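Local atomic coordinates of glutamate--tRNA ligase (Elizabethkingia anophelis, PDB entry 6B1Z), a protein that catalyses the ATP-dependent attachment of glutamate to its cognate tRNA, as a class I aminoacyl-tRNA synthetase of the Glu/Gln family. Residues Ile125-Phe129 against Thr142-Leu146; Asp183-Gly187 against Leu336-Lys341; Pro415-Asp419 against Leu476-Glu481. All coordinates share one frame; numbering follows the deposited sequence. Where two conformers were deposited one is given.

Interaction 1. Residues Ile125-Phe129 against Thr142-Leu146; sequences IRAEF and TRNRL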
ATOM      1  N   ILE A 125     -25.950  18.245  24.382  1.00 28.12           N
ATOM      2  CA  ILE A 125     -26.443  16.931  24.793  1.00 27.52           C
ATOM      3  C   ILE A 125     -25.291  15.929  24.873  1.00 28.75           C
ATOM      4  O   ILE A 125     -25.311  15.016  25.709  1.00 30.05           O
ATOM      5  CB  ILE A 125     -27.586  16.449  23.874  1.00 24.44           C
ATOM      6  CG1 ILE A 125     -28.295  15.234  24.489  1.00 27.53           C
ATOM      7  CG2 ILE A 125     -27.084  16.112  22.482  1.00 24.39           C
ATOM      8  CD1 ILE A 125     -29.613  14.854  23.799  1.00 27.55           C
ATOM      9  N   ARG A 126     -24.258  16.091  24.039  1.00 27.70           N
ATOM     10  CA  ARG A 126     -23.066  15.256  24.181  1.00 29.08           C
ATOM     11  C   ARG A 126     -22.440  15.429  25.561  1.00 32.83           C
ATOM     12  O   ARG A 126     -22.062  14.441  26.204  1.00 30.79           O
ATOM     13  CB  ARG A 126     -22.052  15.577  23.086  1.00 26.64           C
ATOM     14  CG  ARG A 126     -22.459  15.090  21.716  1.00 32.19           C
ATOM     15  CD  ARG A 126     -21.398  15.392  20.669  1.00 38.24           C
ATOM     16  NE  ARG A 126     -21.935  15.199  19.324  1.00 42.71           N
ATOM     17  CZ  ARG A 126     -22.096  16.167  18.431  1.00 34.60           C
ATOM     18  NH1 ARG A 126     -21.743  17.414  18.723  1.00 43.76           N
ATOM     19  NH2 ARG A 126     -22.603  15.885  17.236  1.00 44.30           N
ATOM     20  N   ALA A 127     -22.344  16.675  26.039  1.00 28.57           N
ATOM     21  CA  ALA A 127     -21.790  16.936  27.365  1.00 33.50           C
ATOM     22  C   ALA A 127     -22.676  16.369  28.471  1.00 39.39           C
ATOM     23  O   ALA A 127     -22.170  15.909  29.503  1.00 35.62           O
ATOM     24  CB  ALA A 127     -21.596  18.438  27.558  1.00 35.38           C
ATOM     25  N   GLU A 128     -24.000  16.430  28.294  1.00 30.31           N
ATOM     26  CA  GLU A 128     -24.895  15.837  29.280  0.54 30.30           C
ATOM     27  C   GLU A 128     -24.659  14.336  29.405  1.00 30.69           C
ATOM     28  O   GLU A 128     -24.616  13.800  30.521  1.00 33.71           O
ATOM     29  CB  GLU A 128     -26.350  16.133  28.911  0.54 31.55           C
ATOM     30  CG  GLU A 128     -26.757  17.575  29.157  0.54 29.90           C
ATOM     31  CD  GLU A 128     -27.984  17.986  28.372  0.54 41.01           C
ATOM     32  OE1 GLU A 128     -28.564  17.126  27.675  0.54 48.79           O
ATOM     33  OE2 GLU A 128     -28.364  19.173  28.447  0.54 49.55           O
ATOM     34  N   PHE A 129     -24.488  13.646  28.275  1.00 29.06           N
ATOM     35  CA  PHE A 129     -24.223  12.209  28.306  1.00 30.95           C
ATOM     36  C   PHE A 129     -22.853  11.917  28.902  1.00 36.89           C
ATOM     37  O   PHE A 129     -22.706  10.996  29.715  1.00 33.42           O
ATOM     38  CB  PHE A 129     -24.326  11.621  26.896  1.00 30.78           C
ATOM     39  CG  PHE A 129     -25.709  11.189  26.518  1.00 27.32           C
ATOM     40  CD1 PHE A 129     -26.720  12.121  26.348  1.00 28.60           C
ATOM     41  CD2 PHE A 129     -25.998   9.844  26.311  1.00 27.47           C
ATOM     42  CE1 PHE A 129     -27.995  11.724  25.992  1.00 27.65           C
ATOM     43  CE2 PHE A 129     -27.270   9.444  25.962  1.00 30.61           C
ATOM     44  CZ  PHE A 129     -28.269  10.380  25.805  1.00 27.72           C
ATOM     45  N   THR A 142     -33.373   9.214  21.744  1.00 18.84           N
ATOM     46  CA  THR A 142     -33.115  10.635  21.948  1.00 20.02           C
ATOM     47  C   THR A 142     -33.830  11.538  20.954  1.00 19.08           C
ATOM     48  O   THR A 142     -33.893  12.752  21.183  1.00 20.57           O
ATOM     49  CB  THR A 142     -31.602  10.940  21.878  1.00 21.68           C
ATOM     50  OG1 THR A 142     -31.073  10.541  20.601  1.00 18.53           O
ATOM     51  CG2 THR A 142     -30.829  10.196  22.969  1.00 20.54           C
ATOM     52  N   ARG A 143     -34.359  10.995  19.852  1.00 20.81           N
ATOM     53  CA  ARG A 143     -34.829  11.913  18.819  1.00 19.39           C
ATOM     54  C   ARG A 143     -36.014  12.745  19.298  1.00 19.25           C
ATOM     55  O   ARG A 143     -36.176  13.889  18.865  1.00 22.17           O
ATOM     56  CB  ARG A 143     -35.161  11.159  17.526  1.00 22.84           C
ATOM     57  CG  ARG A 143     -36.399  10.312  17.578  1.00 20.20           C
ATOM     58  CD  ARG A 143     -36.760   9.810  16.173  1.00 21.46           C
ATOM     59  NE  ARG A 143     -35.902   8.730  15.701  1.00 20.00           N
ATOM     60  CZ  ARG A 143     -36.335   7.509  15.390  1.00 20.03           C
ATOM     61  NH1 ARG A 143     -37.632   7.206  15.516  1.00 21.23           N
ATOM     62  NH2 ARG A 143     -35.479   6.590  14.946  1.00 17.25           N
ATOM     63  N   ASN A 144     -36.819  12.229  20.232  1.00 22.45           N
ATOM     64  CA  ASN A 144     -37.998  12.985  20.626  1.00 25.36           C
ATOM     65  C   ASN A 144     -37.702  14.153  21.555  1.00 28.30           C
ATOM     66  O   ASN A 144     -38.597  14.976  21.777  1.00 29.60           O
ATOM     67  CB  ASN A 144     -39.032  12.054  21.260  1.00 26.04           C
ATOM     68  CG  ASN A 144     -39.739  11.209  20.223  1.00 38.76           C
ATOM     69  OD1 ASN A 144     -39.585   9.989  20.188  1.00 57.39           O
ATOM     70  ND2 ASN A 144     -40.506  11.861  19.356  1.00 44.48           N
ATOM     71  N   ARG A 145     -36.488  14.286  22.092  1.00 22.41           N
ATOM     72  CA  ARG A 145     -36.167  15.462  22.889  0.72 27.80           C
ATOM     73  C   ARG A 145     -35.213  16.412  22.178  1.00 27.40           C
ATOM     74  O   ARG A 145     -34.739  17.374  22.789  1.00 29.97           O
ATOM     75  CB  ARG A 145     -35.608  15.063  24.255  0.72 31.71           C
ATOM     76  CG  ARG A 145     -34.294  14.306  24.278  0.72 33.99           C
ATOM     77  CD  ARG A 145     -33.992  13.977  25.742  0.72 43.54           C
ATOM     78  NE  ARG A 145     -33.054  12.876  25.940  0.72 52.40           N
ATOM     79  CZ  ARG A 145     -31.914  12.978  26.618  0.72 51.62           C
ATOM     80  NH1 ARG A 145     -31.562  14.138  27.163  0.72 45.57           N
ATOM     81  NH2 ARG A 145     -31.129  11.919  26.757  0.72 51.16           N
ATOM     82  N   LEU A 146     -34.951  16.185  20.899  1.00 23.01           N
ATOM     83  CA  LEU A 146     -34.151  17.097  20.102  1.00 22.89           C
ATOM     84  C   LEU A 146     -35.090  17.885  19.183  1.00 26.06           C
ATOM     85  O   LEU A 146     -36.305  17.947  19.430  1.00 25.90           O
ATOM     86  CB  LEU A 146     -33.069  16.289  19.378  1.00 21.27           C
ATOM     87  CG  LEU A 146     -32.013  15.792  20.382  1.00 22.56           C
ATOM     88  CD1 LEU A 146     -31.143  14.692  19.789  1.00 25.56           C
ATOM     89  CD2 LEU A 146     -31.158  16.957  20.881  1.00 28.53           C
TER
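I125 and R145 carry most of this contact, with F129, one turn further along the helix, the third large contributor. Together they pin the loop before helix 154-162 onto helix 119-131, within the class I catalytic domain. I125 points from the helix at the loop that holds T142-L146. Its CG1 lies anti to the backbone N (chi1 -168°) and the next torsion is also extended, which pushes CD1 out as the leading atom of the side chain. That methyl does two jobs. It meets L146 CD2 tip to tip at 3.9 Å, and it lies over one face of the R145 guanidinium, in the conformer given, shifted toward the rim, with I125 CD1 4.0 Å from R145 NH1.

R145 comes across from the loop as an almost straight rod from CG to NE, which carries its head group as far as the helix. There the guanidinium meets the F129 ring from the opposite direction. The planes are 18° apart and R145 NH2 approaches the ring obliquely, 3.2 Å from F129 CE1. F129 also has R132 as a cation-pi partner. On the same ring, T142 CG2 touches F129 CZ at 3.8 Å, while the threonine hydroxyl turns back into its own loop and bonds to the carbonyl of A137. F136, in the connection between the two segments, also touches the I125 side chain.

No hydrogen bond crosses between helix and loop. E128 OE1 and R145 NH1 come within 4.3 Å, too long for a salt bridge, and both residues were built in two conformers. The chemistry is therefore apolar contact plus the flat guanidinium against methyl and ring, with a loose electrostatic pull from E128 that may bias R145 toward the helix without fixing it there.

Interaction 2. Residues Asp183-Gly187 against Leu336-Lys341; sequences DIIRG and LNKVHK. With EDO (1,2-ethanediol), chain T; EDO (1,2-ethanediol), chain R.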
ATOM      1  N   ASP A 183     -22.516 -11.387   4.709  1.00 14.11           N
ATOM      2  CA  ASP A 183     -21.306 -10.842   4.100  1.00 15.40           C
ATOM      3  C   ASP A 183     -20.485 -11.973   3.492  1.00 14.68           C
ATOM      4  O   ASP A 183     -20.380 -13.054   4.070  1.00 17.56           O
ATOM      5  CB  ASP A 183     -20.466 -10.105   5.151  1.00 16.26           C
ATOM      6  CG  ASP A 183     -19.310  -9.340   4.530  1.00 16.15           C
ATOM      7  OD1 ASP A 183     -18.162  -9.847   4.566  1.00 16.59           O
ATOM      8  OD2 ASP A 183     -19.598  -8.268   3.966  1.00 18.48           O
ATOM      9  N   ILE A 184     -19.863 -11.702   2.335  1.00 14.98           N
ATOM     10  CA  ILE A 184     -19.074 -12.730   1.660  1.00 16.05           C
ATOM     11  C   ILE A 184     -17.897 -13.178   2.523  1.00 17.72           C
ATOM     12  O   ILE A 184     -17.570 -14.368   2.571  1.00 21.68           O
ATOM     13  CB  ILE A 184     -18.612 -12.223   0.278  1.00 17.59           C
ATOM     14  CG1 ILE A 184     -19.800 -12.159  -0.687  1.00 17.81           C
ATOM     15  CG2 ILE A 184     -17.497 -13.120  -0.291  1.00 19.02           C
ATOM     16  CD1 ILE A 184     -19.482 -11.374  -1.984  1.00 19.29           C
ATOM     17  N   ILE A 185     -17.244 -12.243   3.214  1.00 19.33           N
ATOM     18  CA  ILE A 185     -16.106 -12.582   4.072  1.00 17.08           C
ATOM     19  C   ILE A 185     -16.562 -13.014   5.459  1.00 19.73           C
ATOM     20  O   ILE A 185     -16.099 -14.029   5.995  1.00 21.23           O
ATOM     21  CB  ILE A 185     -15.138 -11.384   4.192  1.00 20.00           C
ATOM     22  CG1 ILE A 185     -14.732 -10.831   2.823  1.00 31.51           C
ATOM     23  CG2 ILE A 185     -13.910 -11.787   5.027  1.00 18.28           C
ATOM     24  CD1 ILE A 185     -13.773 -11.685   2.085  1.00 30.37           C
ATOM     25  N   ARG A 186     -17.440 -12.219   6.067  1.00 20.28           N
ATOM     26  CA  ARG A 186     -17.738 -12.365   7.485  1.00 19.30           C
ATOM     27  C   ARG A 186     -18.896 -13.309   7.770  1.00 22.60           C
ATOM     28  O   ARG A 186     -19.103 -13.663   8.939  1.00 21.94           O
ATOM     29  CB  ARG A 186     -18.030 -10.992   8.097  1.00 19.50           C
ATOM     30  CG  ARG A 186     -16.824 -10.034   8.073  1.00 23.65           C
ATOM     31  CD  ARG A 186     -15.736 -10.470   9.042  1.00 37.60           C
ATOM     32  NE  ARG A 186     -16.125 -10.255  10.434  1.00 40.91           N
ATOM     33  CZ  ARG A 186     -15.739  -9.214  11.161  1.00 32.20           C
ATOM     34  NH1 ARG A 186     -14.934  -8.298  10.633  1.00 30.77           N
ATOM     35  NH2 ARG A 186     -16.146  -9.096  12.421  1.00 34.52           N
ATOM     36  N   GLY A 187     -19.642 -13.729   6.750  1.00 19.27           N
ATOM     37  CA  GLY A 187     -20.756 -14.651   6.957  1.00 18.87           C
ATOM     38  C   GLY A 187     -22.033 -13.956   7.407  1.00 17.41           C
ATOM     39  O   GLY A 187     -22.235 -12.750   7.231  1.00 17.12           O
ATOM     40  N   LEU A 336     -12.685 -14.737  -4.111  1.00 23.38           N
ATOM     41  CA  LEU A 336     -13.040 -13.891  -2.981  1.00 23.83           C
ATOM     42  C   LEU A 336     -13.524 -14.718  -1.797  1.00 26.87           C
ATOM     43  O   LEU A 336     -13.350 -14.312  -0.641  1.00 27.94           O
ATOM     44  CB  LEU A 336     -14.107 -12.892  -3.427  1.00 27.80           C
ATOM     45  CG  LEU A 336     -14.450 -11.689  -2.565  1.00 26.80           C
ATOM     46  CD1 LEU A 336     -13.214 -10.842  -2.268  1.00 22.44           C
ATOM     47  CD2 LEU A 336     -15.522 -10.894  -3.284  1.00 24.24           C
ATOM     48  N   ASN A 337     -14.104 -15.892  -2.063  1.00 28.38           N
ATOM     49  CA  ASN A 337     -14.569 -16.769  -0.993  1.00 27.32           C
ATOM     50  C   ASN A 337     -13.419 -17.424  -0.238  1.00 32.78           C
ATOM     51  O   ASN A 337     -13.670 -18.070   0.784  1.00 40.61           O
ATOM     52  CB  ASN A 337     -15.509 -17.849  -1.553  1.00 32.06           C
ATOM     53  CG  ASN A 337     -16.769 -17.269  -2.178  1.00 35.11           C
ATOM     54  OD1 ASN A 337     -17.429 -16.392  -1.608  1.00 32.74           O
ATOM     55  ND2 ASN A 337     -17.111 -17.757  -3.364  1.00 44.48           N
ATOM     56  N   LYS A 338     -12.181 -17.278  -0.718  1.00 29.61           N
ATOM     57  CA  LYS A 338     -10.985 -17.798  -0.070  1.00 27.94           C
ATOM     58  C   LYS A 338     -10.220 -16.743   0.723  1.00 33.71           C
ATOM     59  O   LYS A 338      -9.201 -17.069   1.336  1.00 45.20           O
ATOM     60  CB  LYS A 338     -10.048 -18.425  -1.112  1.00 35.07           C
ATOM     61  N   VAL A 339     -10.665 -15.488   0.705  1.00 23.81           N
ATOM     62  CA  VAL A 339     -10.043 -14.459   1.530  1.00 22.43           C
ATOM     63  C   VAL A 339     -10.414 -14.698   2.990  1.00 23.01           C
ATOM     64  O   VAL A 339     -11.584 -14.942   3.313  1.00 26.40           O
ATOM     65  CB  VAL A 339     -10.487 -13.069   1.052  1.00 18.77           C
ATOM     66  CG1 VAL A 339      -9.954 -11.964   1.971  1.00 21.11           C
ATOM     67  CG2 VAL A 339     -10.000 -12.835  -0.381  1.00 23.18           C
ATOM     68  N   HIS A 340      -9.420 -14.624   3.878  1.00 24.41           N
ATOM     69  CA  HIS A 340      -9.629 -14.975   5.277  1.00 24.07           C
ATOM     70  C   HIS A 340     -10.441 -13.914   6.008  1.00 22.73           C
ATOM     71  O   HIS A 340     -10.312 -12.715   5.748  1.00 22.69           O
ATOM     72  CB  HIS A 340      -8.290 -15.160   5.991  1.00 30.44           C
ATOM     73  CG  HIS A 340      -7.438 -16.245   5.412  1.00 42.57           C
ATOM     74  ND1 HIS A 340      -7.848 -17.559   5.347  1.00 51.56           N
ATOM     75  CD2 HIS A 340      -6.193 -16.210   4.879  1.00 49.14           C
ATOM     76  CE1 HIS A 340      -6.895 -18.287   4.794  1.00 55.41           C
ATOM     77  NE2 HIS A 340      -5.880 -17.493   4.501  1.00 53.00           N
ATOM     78  N   LYS A 341     -11.303 -14.380   6.920  1.00 23.67           N
ATOM     79  CA  LYS A 341     -11.985 -13.491   7.852  1.00 26.36           C
ATOM     80  C   LYS A 341     -11.033 -12.956   8.918  1.00 22.21           C
ATOM     81  O   LYS A 341     -11.191 -11.821   9.378  1.00 30.40           O
ATOM     82  CB  LYS A 341     -13.147 -14.247   8.506  1.00 29.23           C
ATOM     83  CG  LYS A 341     -13.989 -13.451   9.483  1.00 43.78           C
ATOM     84  CD  LYS A 341     -15.144 -14.311  10.009  1.00 38.74           C
ATOM     85  CE  LYS A 341     -16.093 -13.505  10.890  1.00 52.60           C
ATOM     86  NZ  LYS A 341     -17.200 -14.339  11.432  1.00 56.75           N
TER
HETATM   87  C1  EDO T 619     -10.087 -17.632   7.792  1.00 48.41           C
HETATM   88  O1  EDO T 619     -10.045 -16.716   8.896  1.00 38.73           O
HETATM   89  C2  EDO T 619     -11.522 -18.014   7.449  1.00 52.34           C
HETATM   90  O2  EDO T 619     -12.213 -16.908   6.856  1.00 46.36           O
HETATM   91  C1  EDO R 617      -9.088  -9.656   4.863  1.00 20.67           C
HETATM   92  O1  EDO R 617     -10.274 -10.072   5.565  1.00 23.28           O
HETATM   93  C2  EDO R 617      -7.964 -10.632   5.186  1.00 19.62           C
HETATM   94  O2  EDO R 617      -7.619 -10.461   6.568  1.00 24.60           O
HETATM   95  O   HOH W   1     -14.165 -16.227   5.263  1.00 55.66           O
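I185 is the main bump: it projects from the turn between strands 178-183 and 187-192 into a hollow formed by L336-K341. Its CD1 settles against V339 CB at 3.7 Å, while the CG2 branch, anti to the backbone N, rests on the H340 carbonyl and K341 CA. I184 is a second knob: I184 CG2 lies 3.5 Å from N337 OD1 and also packs on L336 CG, the leucine crossing it at about a right angle.

The other flank is closed by K341, whose fully extended chain crosses the bent R186 side chain, with K341 CE 3.3 Å from R186 NE. K341 NZ donates to R186 O at 3.2 Å.

Within the turn, at the head of a beta hairpin, D183 OD1 takes the I185 N-H from above the carboxylate plane, closing an Asx turn, and the R186 N-H through the anti lone pair, making the wider Asx motif. The I184 carbonyl is a ligand of the magnesium ion.

A water can donate to I185 O, though it has more acceptors near than protons, and is hydrogen-bonded to O2 of an ethanediol, probably from the crystallisation liquor, that accepts from K341 N. R186 has a salt bridge with E230, which may offset the nearby lysine charge. The contact thus combines an apolar centre of I184 and I185 against L336 and V339 with a single direct polar tie at its lysine edge.

Interaction 3. Residues Pro415-Asp419 against Leu476-Glu481; sequences PESFD and LSLVGE
F418 has its CG anti to the carbonyl carbon (chi1 -58°), and this swings the ring edge toward the last turn of helix 467-479; L476, with CG anti to its backbone N, brings CG to 4.1 Å from F418 CD1. The site is a helix C-terminus in the all-helical anticodon-binding region, ended by G480 at positive phi. The carbonyls of L476 and S477 lie near the plane of the phenyl ring, at its edge, with F418 CD1 3.5 Å from L476 O.

P415 packs over the end of the same helix. Its CG reaches L478 O at 3.3 Å, while L478 O has a hydrogen-bonding partner in R502 of helix 487-507. G480 lies close against the proline, with P415 CG 3.5 Å from G480 N.

At F418-D419 and G480-E481 the two backbones lie close together and run in the same direction. D419 turns its carboxylate to A422 N, capping helix 420-425, and E481, in the conformer given, makes a salt bridge with K483. The direct tie between the segments is backbone only: D419 N donates to G480 O at 2.9 Å, the N-H...O angle being 163°.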
ATOM      1  N   PRO A 415      40.293   0.516  -0.100  1.00 37.04           N
ATOM      2  CA  PRO A 415      40.225   0.596   1.362  1.00 46.04           C
ATOM      3  C   PRO A 415      41.267   1.563   1.902  1.00 42.70           C
ATOM      4  O   PRO A 415      42.407   1.607   1.431  1.00 47.45           O
ATOM      5  CB  PRO A 415      40.509  -0.843   1.819  1.00 46.52           C
ATOM      6  CG  PRO A 415      40.448  -1.689   0.573  1.00 50.26           C
ATOM      7  CD  PRO A 415      40.802  -0.787  -0.559  1.00 41.22           C
ATOM      8  N   GLU A 416      40.861   2.345   2.901  1.00 51.86           N
ATOM      9  CA  GLU A 416      41.774   3.270   3.563  1.00 62.87           C
ATOM     10  C   GLU A 416      42.377   2.674   4.831  1.00 74.34           C
ATOM     11  O   GLU A 416      43.543   2.936   5.143  1.00 76.99           O
ATOM     12  CB  GLU A 416      41.046   4.578   3.880  1.00 62.04           C
ATOM     13  CG  GLU A 416      40.624   5.343   2.636  1.00 66.36           C
ATOM     14  CD  GLU A 416      39.650   6.462   2.932  1.00 76.01           C
ATOM     15  OE1 GLU A 416      39.336   6.685   4.121  1.00 80.66           O
ATOM     16  OE2 GLU A 416      39.194   7.118   1.972  1.00 79.75           O
ATOM     17  N   SER A 417      41.607   1.871   5.557  1.00 77.58           N
ATOM     18  CA  SER A 417      42.070   1.137   6.729  1.00 73.41           C
ATOM     19  C   SER A 417      41.843  -0.357   6.517  1.00 69.32           C
ATOM     20  O   SER A 417      41.416  -0.801   5.449  1.00 68.38           O
ATOM     21  CB  SER A 417      41.356   1.621   7.993  1.00 67.06           C
ATOM     22  OG  SER A 417      39.949   1.521   7.850  1.00 63.83           O
ATOM     23  N   PHE A 418      42.136  -1.138   7.555  1.00 63.58           N
ATOM     24  CA  PHE A 418      41.918  -2.576   7.519  1.00 57.27           C
ATOM     25  C   PHE A 418      41.393  -3.033   8.870  1.00 66.19           C
ATOM     26  O   PHE A 418      41.969  -2.694   9.908  1.00 76.49           O
ATOM     27  CB  PHE A 418      43.206  -3.332   7.169  1.00 52.90           C
ATOM     28  CG  PHE A 418      43.809  -2.934   5.852  1.00 55.98           C
ATOM     29  CD1 PHE A 418      43.331  -3.467   4.665  1.00 49.87           C
ATOM     30  CD2 PHE A 418      44.863  -2.036   5.799  1.00 56.35           C
ATOM     31  CE1 PHE A 418      43.891  -3.110   3.448  1.00 46.45           C
ATOM     32  CE2 PHE A 418      45.428  -1.675   4.588  1.00 53.01           C
ATOM     33  CZ  PHE A 418      44.940  -2.212   3.409  1.00 54.57           C
ATOM     34  N   ASP A 419      40.295  -3.789   8.847  1.00 63.26           N
ATOM     35  CA  ASP A 419      39.725  -4.360  10.061  1.00 65.66           C
ATOM     36  C   ASP A 419      40.782  -5.138  10.837  1.00 67.36           C
ATOM     37  O   ASP A 419      41.476  -5.992  10.279  1.00 63.35           O
ATOM     38  CB  ASP A 419      38.553  -5.273   9.695  1.00 70.75           C
ATOM     39  CG  ASP A 419      37.936  -5.947  10.901  1.00 72.83           C
ATOM     40  OD1 ASP A 419      37.015  -5.358  11.507  1.00 72.28           O
ATOM     41  OD2 ASP A 419      38.375  -7.065  11.244  1.00 73.06           O
ATOM     42  N   LEU A 476      41.524  -9.286   2.081  1.00 38.50           N
ATOM     43  CA  LEU A 476      41.686  -8.179   3.017  1.00 39.65           C
ATOM     44  C   LEU A 476      42.294  -6.962   2.329  1.00 37.77           C
ATOM     45  O   LEU A 476      41.852  -5.827   2.553  1.00 40.57           O
ATOM     46  CB  LEU A 476      42.551  -8.615   4.199  1.00 44.36           C
ATOM     47  CG  LEU A 476      42.843  -7.543   5.250  1.00 46.70           C
ATOM     48  CD1 LEU A 476      41.588  -7.213   6.030  1.00 44.21           C
ATOM     49  CD2 LEU A 476      43.946  -8.008   6.177  1.00 51.91           C
ATOM     50  N   SER A 477      43.284  -7.187   1.463  1.00 38.83           N
ATOM     51  CA  SER A 477      43.940  -6.088   0.759  1.00 38.82           C
ATOM     52  C   SER A 477      42.962  -5.325  -0.124  1.00 38.91           C
ATOM     53  O   SER A 477      43.028  -4.091  -0.224  1.00 38.83           O
ATOM     54  CB  SER A 477      45.082  -6.630  -0.095  1.00 44.27           C
ATOM     55  OG  SER A 477      46.008  -7.353   0.693  1.00 48.29           O
ATOM     56  N   LEU A 478      42.070  -6.045  -0.798  1.00 34.82           N
ATOM     57  CA  LEU A 478      41.207  -5.422  -1.795  1.00 33.26           C
ATOM     58  C   LEU A 478      39.974  -4.786  -1.173  1.00 35.35           C
ATOM     59  O   LEU A 478      39.439  -3.819  -1.725  1.00 34.17           O
ATOM     60  CB  LEU A 478      40.786  -6.459  -2.839  1.00 36.68           C
ATOM     61  CG  LEU A 478      41.918  -7.184  -3.568  1.00 36.20           C
ATOM     62  CD1 LEU A 478      41.366  -8.269  -4.468  1.00 41.78           C
ATOM     63  CD2 LEU A 478      42.800  -6.213  -4.365  1.00 44.75           C
ATOM     64  N   VAL A 479      39.524  -5.304  -0.031  1.00 32.62           N
ATOM     65  CA  VAL A 479      38.252  -4.914   0.554  1.00 33.15           C
ATOM     66  C   VAL A 479      38.412  -4.177   1.880  1.00 39.68           C
ATOM     67  O   VAL A 479      37.545  -3.368   2.234  1.00 37.32           O
ATOM     68  CB  VAL A 479      37.355  -6.160   0.726  1.00 28.71           C
ATOM     69  CG1 VAL A 479      36.012  -5.802   1.354  1.00 30.75           C
ATOM     70  CG2 VAL A 479      37.141  -6.845  -0.616  1.00 31.16           C
ATOM     71  N   GLY A 480      39.499  -4.411   2.612  1.00 44.19           N
ATOM     72  CA  GLY A 480      39.653  -3.904   3.955  1.00 47.23           C
ATOM     73  C   GLY A 480      39.060  -4.797   5.024  1.00 47.51           C
ATOM     74  O   GLY A 480      39.424  -4.665   6.198  1.00 51.42           O
ATOM     75  N   GLU A 481      38.152  -5.690   4.641  1.00 44.71           N
ATOM     76  CA  GLU A 481      37.617  -6.683   5.561  0.58 45.16           C
ATOM     77  C   GLU A 481      37.347  -7.958   4.775  1.00 45.81           C
ATOM     78  O   GLU A 481      37.638  -8.049   3.578  1.00 40.36           O
ATOM     79  CB  GLU A 481      36.366  -6.161   6.271  0.58 49.19           C
ATOM     80  CG  GLU A 481      35.382  -5.460   5.361  0.58 50.65           C
ATOM     81  CD  GLU A 481      34.446  -4.548   6.124  0.58 55.60           C
ATOM     82  OE1 GLU A 481      33.335  -4.993   6.483  0.58 54.85           O
ATOM     83  OE2 GLU A 481      34.832  -3.386   6.379  0.58 57.83           O
TER

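The three contacts follow one another along the chain, each closing before the next opens, and none touches another. Interactions 1 and 2 both belong to the class I catalytic domain, their centres 38 Å apart: 1 joins helix 119-131 to the loop before helix 154-162 at one extremity, and 2 ties a beta-hairpin turn to the loop before helix 348-361, nearer the centre of the chain. Interaction 3 lies in the anticodon-binding domain, 57 Å from interaction 2 and 75 Å from interaction 1, centre to centre, across the chain's centre. That spread fits an elongated synthetase, which probably reaches from the acceptor end of the tRNA to its anticodon.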